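Local atomic coordinates of acyl-CoA Binding Protein (Moniliophthora perniciosa, PDB entry 3FP5), a protein that probably binds long-chain acyl-CoA esters and so serves fatty acid metabolism. Residues 46-51 with 60-65. Sequence-based numbering, arbitrary orientation.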
loop_
_atom_site.group_PDB
_atom_site.type_symbol
_atom_site.label_atom_id
_atom_site.label_comp_id
_atom_site.label_asym_id
_atom_site.label_seq_id
_atom_site.Cartn_x
_atom_site.Cartn_y
_atom_site.Cartn_z
ATOM N N VAL A 46 6.444 -1.565 13.865
ATOM C CA VAL A 46 7.383 -0.455 13.801
ATOM C C VAL A 46 8.569 -0.700 14.734
ATOM O O VAL A 46 8.392 -1.047 15.905
ATOM C CB VAL A 46 6.672 0.884 14.120
ATOM C CG1 VAL A 46 6.064 0.866 15.514
ATOM C CG2 VAL A 46 7.614 2.058 13.914
ATOM N N ASN A 47 9.779 -0.511 14.209
ATOM C CA ASN A 47 10.999 -0.922 14.899
ATOM C C ASN A 47 12.014 0.213 15.098
ATOM O O ASN A 47 13.184 -0.036 15.425
ATOM C CB ASN A 47 11.652 -2.067 14.121
ATOM C CG ASN A 47 12.060 -1.653 12.714
ATOM O OD1 ASN A 47 11.838 -0.513 12.307
ATOM N ND2 ASN A 47 12.681 -2.569 11.980
ATOM N N ILE A 48 11.559 1.451 14.909
ATOM C CA ILE A 48 12.397 2.633 15.114
ATOM C C ILE A 48 11.627 3.682 15.895
ATOM O O ILE A 48 10.400 3.625 15.968
ATOM C CB ILE A 48 12.813 3.264 13.775
ATOM C CG1 ILE A 48 11.568 3.623 12.956
ATOM C CG2 ILE A 48 13.726 2.320 13.001
ATOM C CD1 ILE A 48 11.872 4.412 11.686
ATOM N N SER A 49 12.347 4.636 16.481
ATOM C CA SER A 49 11.706 5.742 17.186
ATOM C C SER A 49 11.162 6.759 16.188
ATOM O O SER A 49 11.605 6.816 15.040
ATOM C CB SER A 49 12.681 6.417 18.159
ATOM O OG SER A 49 12.868 5.627 19.322
ATOM N N ARG A 50 10.192 7.551 16.626
ATOM C CA ARG A 50 9.590 8.552 15.757
ATOM C C ARG A 50 10.641 9.580 15.367
ATOM O O ARG A 50 11.424 10.019 16.211
ATOM C CB ARG A 50 8.432 9.237 16.473
ATOM C CG ARG A 50 7.621 10.185 15.607
ATOM C CD ARG A 50 6.392 10.630 16.375
ATOM N NE ARG A 50 5.382 11.284 15.542
ATOM C CZ ARG A 50 5.166 12.597 15.517
ATOM N NH1 ARG A 50 5.908 13.410 16.263
ATOM N NH2 ARG A 50 4.212 13.100 14.745
ATOM N N PRO A 51 10.669 9.962 14.084
ATOM C CA PRO A 51 11.597 11.011 13.651
ATOM C C PRO A 51 11.312 12.329 14.360
ATOM O O PRO A 51 10.252 12.484 14.976
ATOM C CB PRO A 51 11.285 11.158 12.156
ATOM C CG PRO A 51 10.698 9.863 11.761
ATOM C CD PRO A 51 9.963 9.340 12.949
ATOM N N ALA A 60 5.162 11.644 9.495
ATOM C CA ALA A 60 3.846 11.263 8.984
ATOM C C ALA A 60 3.842 9.772 8.636
ATOM O O ALA A 60 2.916 9.035 8.985
ATOM C CB ALA A 60 3.482 12.095 7.766
ATOM N N LYS A 61 4.897 9.329 7.963
ATOM C CA LYS A 61 5.061 7.915 7.654
ATOM C C LYS A 61 5.129 7.072 8.922
ATOM O O LYS A 61 4.492 6.016 9.013
ATOM C CB LYS A 61 6.327 7.697 6.824
ATOM C CG LYS A 61 6.223 8.158 5.385
ATOM C CD LYS A 61 7.598 8.077 4.720
ATOM C CE LYS A 61 7.494 8.132 3.209
ATOM N NZ LYS A 61 8.793 7.795 2.563
ATOM N N TRP A 62 5.904 7.533 9.900
ATOM C CA TRP A 62 6.064 6.775 11.139
ATOM C C TRP A 62 4.719 6.626 11.853
ATOM O O TRP A 62 4.340 5.526 12.288
ATOM C CB TRP A 62 7.083 7.460 12.049
ATOM C CG TRP A 62 7.452 6.640 13.247
ATOM C CD1 TRP A 62 8.499 5.776 13.353
ATOM C CD2 TRP A 62 6.757 6.587 14.497
ATOM N NE1 TRP A 62 8.511 5.197 14.602
ATOM C CE2 TRP A 62 7.450 5.680 15.322
ATOM C CE3 TRP A 62 5.621 7.226 15.000
ATOM C CZ2 TRP A 62 7.047 5.397 16.628
ATOM C CZ3 TRP A 62 5.219 6.942 16.301
ATOM C CH2 TRP A 62 5.931 6.043 17.095
ATOM N N ASP A 63 4.003 7.738 11.983
ATOM C CA ASP A 63 2.690 7.713 12.632
ATOM C C ASP A 63 1.759 6.686 11.978
ATOM O O ASP A 63 1.079 5.927 12.676
ATOM C CB ASP A 63 2.055 9.104 12.589
ATOM C CG ASP A 63 2.723 10.073 13.548
ATOM O OD1 ASP A 63 3.481 9.612 14.426
ATOM O OD2 ASP A 63 2.499 11.295 13.410
ATOM N N ALA A 64 1.740 6.662 10.651
ATOM C CA ALA A 64 0.900 5.702 9.923
ATOM C C ALA A 64 1.288 4.265 10.250
ATOM O O ALA A 64 0.439 3.444 10.603
ATOM C CB ALA A 64 0.974 5.941 8.422
ATOM N N TRP A 65 2.580 3.971 10.142
ATOM C CA TRP A 65 3.105 2.658 10.485
ATOM C C TRP A 65 2.773 2.274 11.936
ATOM O O TRP A 65 2.284 1.168 12.195
ATOM C CB TRP A 65 4.618 2.618 10.226
ATOM C CG TRP A 65 5.224 1.258 10.316
ATOM C CD1 TRP A 65 4.567 0.063 10.396
ATOM C CD2 TRP A 65 6.620 0.947 10.315
ATOM N NE1 TRP A 65 5.474 -0.975 10.453
ATOM C CE2 TRP A 65 6.741 -0.457 10.407
ATOM C CE3 TRP A 65 7.781 1.718 10.252
ATOM C CZ2 TRP A 65 7.979 -1.103 10.428
ATOM C CZ3 TRP A 65 9.011 1.072 10.276
ATOM C CH2 TRP A 65 9.100 -0.320 10.366
HETATM O O HOH W 1 3.605 -1.044 13.384
#
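Val-46 and Arg-50 bring the irregular chain 46-51 alongside the helical turns 60-65, their CA atoms 6.2 Å from that of Trp-65 and 6.1 Å from that of Trp-62, respectively. In the all-helical acyl-CoA binding protein fold, the loop following helix 28-42 runs alongside helix 56-66, which comes next in the chain, illustrating how indoles can hold an irregular chain against a helix. A water joins the two backbones, accepting from Val-46 N and donating to Trp-65 O. Trp-62, its CG anti to the backbone N (chi1 -171°), reaches into the loop's curve. There its NE1 donates to Ile-48 O (2.8 Å) in the ring plane but from above the carbonyl plane, while Arg-50 CA sits over one face in a CH-pi contact, 3.5 Å from the five-membered ring centroid. An alanine in place of Trp-62 would probably leave Ile-48 O without this donor and open a gap beneath Arg-50. Val-46 CG2 bridges both indoles, and Val-46 CA lies over the six-membered ring of Trp-65, whose NE1 bonds to Gly-44 O. Beyond Trp-62, Arg-50 extends to a nearly coplanar, side-on salt bridge with Asp-63: NE meets OD1 at 2.8 Å, and NH2 takes the syn lone pair of OD2.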